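Local coordinates for capsid protein (Penaeus vannamei nodavirus, PDB 5YKZ) that forms the dimeric protruding spike (P-domain) on the surface of the shrimp nodavirus capsid, at residues V8-A13 and N113-T118. Residues are numbered along the deposited sequence; the frame is centred on the assembly and turned at random.
Sequences VRVDKA and NIIAAT
Asp11 CA lies 3.5 Å above the guanidinium plane of Arg9, displaced from the centre of that face toward its outer atoms. Arg9 NH2 forms a salt bridge with Asp11 OD1 at 2.6 Å. The Arg9 chain bends at chi3 (-143°) to get there. Its stem crosses Thr118 at about a right angle, with CG and CD on Thr118 CG2. On the same face of the sheet, Lys12 and Ile114 lie side by side, and Lys12 CG meets Ile114 CD1 at 3.7 Å.

The two strands run antiparallel. Arg9 and Ala116 form a hydrogen-bonded pair. Arg9 N donates to Ala116 O, and Ala116 N returns a bond to Arg9 O at 2.9 Å with an N-H...O angle of 170°. Beyond Val10 the register slips by one residue. Asp11 and Lys12 both face Ile114, a classic beta bulge. Asp11 N reaches Ile114 O at 2.7 Å, but the bond is bent to 138° at the hydrogen. Ile114 N gives a straighter bond to Lys12 O.

The other face bears Val8, Val10, Ala13, Asn113, Ile115 and Ala117. Val8 and Ile115 point the same way, and their CG2 methyls touch tightly at 3.4 Å. In both residues CG2 is anti to the backbone N, which places the two methyls against each other. Val10 CG1 packs on Asn113 OD1 at 3.6 Å, and Ala13 CB touches the same oxygen.

Strand 7-15 is one of the two outermost strands of the sheet within this chain. Strand 111-118 lies between it and strand 38-48, with backbone hydrogen bonds joining Asn113 to Thr42 and Ile115 to Leu40. The face with Val8 and Ile115 meets the second subunit: both pack on its Leu40, Val10 packs on its Phe84, and Val8 O accepts a hydrogen bond from its Lys86 NZ. This pair of strands thus forms part of the dimer interface.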
loop_
_atom_site.group_PDB
_atom_site.type_symbol
_atom_site.label_atom_id
_atom_site.label_comp_id
_atom_site.label_asym_id
_atom_site.label_seq_id
_atom_site.Cartn_x
_atom_site.Cartn_y
_atom_site.Cartn_z
ATOM N N VAL B 8 -6.948 -6.278 -13.655
ATOM C CA VAL B 8 -5.916 -5.442 -13.082
ATOM C C VAL B 8 -4.853 -6.311 -12.508
ATOM O O VAL B 8 -5.141 -7.346 -11.960
ATOM C CB VAL B 8 -6.619 -4.507 -12.093
ATOM C CG1 VAL B 8 -7.477 -5.149 -11.077
ATOM C CG2 VAL B 8 -5.625 -3.713 -11.354
ATOM N N ARG B 9 -3.610 -5.893 -12.604
ATOM C CA ARG B 9 -2.529 -6.641 -12.052
ATOM C C ARG B 9 -1.427 -5.732 -11.589
ATOM O O ARG B 9 -1.378 -4.570 -11.983
ATOM C CB ARG B 9 -2.008 -7.609 -13.127
ATOM C CG ARG B 9 -1.419 -6.955 -14.329
ATOM C CD ARG B 9 -0.884 -7.976 -15.394
ATOM N NE ARG B 9 0.313 -7.463 -15.995
ATOM C CZ ARG B 9 1.565 -7.822 -15.641
ATOM N NH1 ARG B 9 1.816 -8.740 -14.677
ATOM N NH2 ARG B 9 2.563 -7.248 -16.271
ATOM N N VAL B 10 -0.540 -6.265 -10.793
ATOM C CA VAL B 10 0.746 -5.591 -10.482
ATOM C C VAL B 10 1.677 -5.909 -11.595
ATOM O O VAL B 10 2.085 -7.105 -11.696
ATOM C CB VAL B 10 1.309 -6.007 -9.122
ATOM C CG1 VAL B 10 2.647 -5.311 -8.918
ATOM C CG2 VAL B 10 0.346 -5.511 -8.080
ATOM N N ASP B 11 1.999 -4.928 -12.385
ATOM C CA ASP B 11 2.951 -5.054 -13.453
ATOM C C ASP B 11 4.369 -5.234 -13.020
ATOM O O ASP B 11 5.172 -6.087 -13.569
ATOM C CB ASP B 11 2.872 -3.905 -14.404
ATOM C CG ASP B 11 3.881 -4.080 -15.505
ATOM O OD1 ASP B 11 3.634 -4.917 -16.369
ATOM O OD2 ASP B 11 5.005 -3.541 -15.415
ATOM N N LYS B 12 4.778 -4.462 -12.030
ATOM C CA LYS B 12 6.087 -4.654 -11.402
ATOM C C LYS B 12 6.104 -3.949 -10.069
ATOM O O LYS B 12 5.277 -3.055 -9.738
ATOM C CB LYS B 12 7.239 -4.223 -12.179
ATOM C CG LYS B 12 7.043 -2.867 -12.684
ATOM C CD LYS B 12 8.056 -2.556 -13.835
ATOM C CE LYS B 12 9.451 -2.960 -13.413
ATOM N NZ LYS B 12 10.467 -2.676 -14.463
ATOM N N ALA B 13 7.019 -4.414 -9.247
ATOM C CA ALA B 13 7.305 -3.840 -7.923
ATOM C C ALA B 13 8.621 -3.109 -8.065
ATOM O O ALA B 13 9.605 -3.666 -8.644
ATOM C CB ALA B 13 7.464 -5.044 -7.038
ATOM N N ASN B 113 4.099 -0.608 -5.790
ATOM C CA ASN B 113 3.554 -1.433 -6.847
ATOM C C ASN B 113 3.090 -0.640 -7.963
ATOM O O ASN B 113 2.486 0.400 -7.739
ATOM C CB ASN B 113 2.427 -2.313 -6.291
ATOM C CG ASN B 113 3.077 -3.485 -5.426
ATOM O OD1 ASN B 113 4.013 -4.122 -5.830
ATOM N ND2 ASN B 113 2.710 -3.558 -4.342
ATOM N N ILE B 114 3.379 -1.046 -9.203
ATOM C CA ILE B 114 2.891 -0.393 -10.413
ATOM C C ILE B 114 1.745 -1.224 -10.933
ATOM O O ILE B 114 1.927 -2.389 -11.333
ATOM C CB ILE B 114 3.969 -0.261 -11.460
ATOM C CG1 ILE B 114 5.234 0.411 -10.886
ATOM C CG2 ILE B 114 3.399 0.456 -12.675
ATOM C CD1 ILE B 114 6.283 0.685 -11.926
ATOM N N ILE B 115 0.557 -0.690 -10.859
ATOM C CA ILE B 115 -0.714 -1.384 -11.114
ATOM C C ILE B 115 -1.226 -0.925 -12.450
ATOM O O ILE B 115 -1.217 0.220 -12.799
ATOM C CB ILE B 115 -1.726 -1.068 -10.036
ATOM C CG1 ILE B 115 -1.156 -1.462 -8.697
ATOM C CG2 ILE B 115 -3.013 -1.823 -10.309
ATOM C CD1 ILE B 115 -1.829 -0.941 -7.534
ATOM N N ALA B 116 -1.593 -1.950 -13.261
ATOM C CA ALA B 116 -1.943 -1.797 -14.661
ATOM C C ALA B 116 -3.245 -2.517 -14.990
ATOM O O ALA B 116 -3.494 -3.609 -14.470
ATOM C CB ALA B 116 -0.801 -2.395 -15.521
ATOM N N ALA B 117 -3.944 -1.955 -15.941
ATOM C CA ALA B 117 -4.988 -2.716 -16.560
ATOM C C ALA B 117 -4.441 -3.806 -17.453
ATOM O O ALA B 117 -3.416 -3.643 -18.082
ATOM C CB ALA B 117 -5.797 -1.792 -17.418
ATOM N N THR B 118 -5.175 -4.898 -17.524
ATOM C CA THR B 118 -4.891 -6.043 -18.394
ATOM C C THR B 118 -6.215 -6.718 -18.763
ATOM O O THR B 118 -7.283 -6.307 -18.359
ATOM C CB THR B 118 -3.986 -7.002 -17.609
ATOM O OG1 THR B 118 -3.457 -8.059 -18.458
ATOM C CG2 THR B 118 -4.638 -7.662 -16.399
#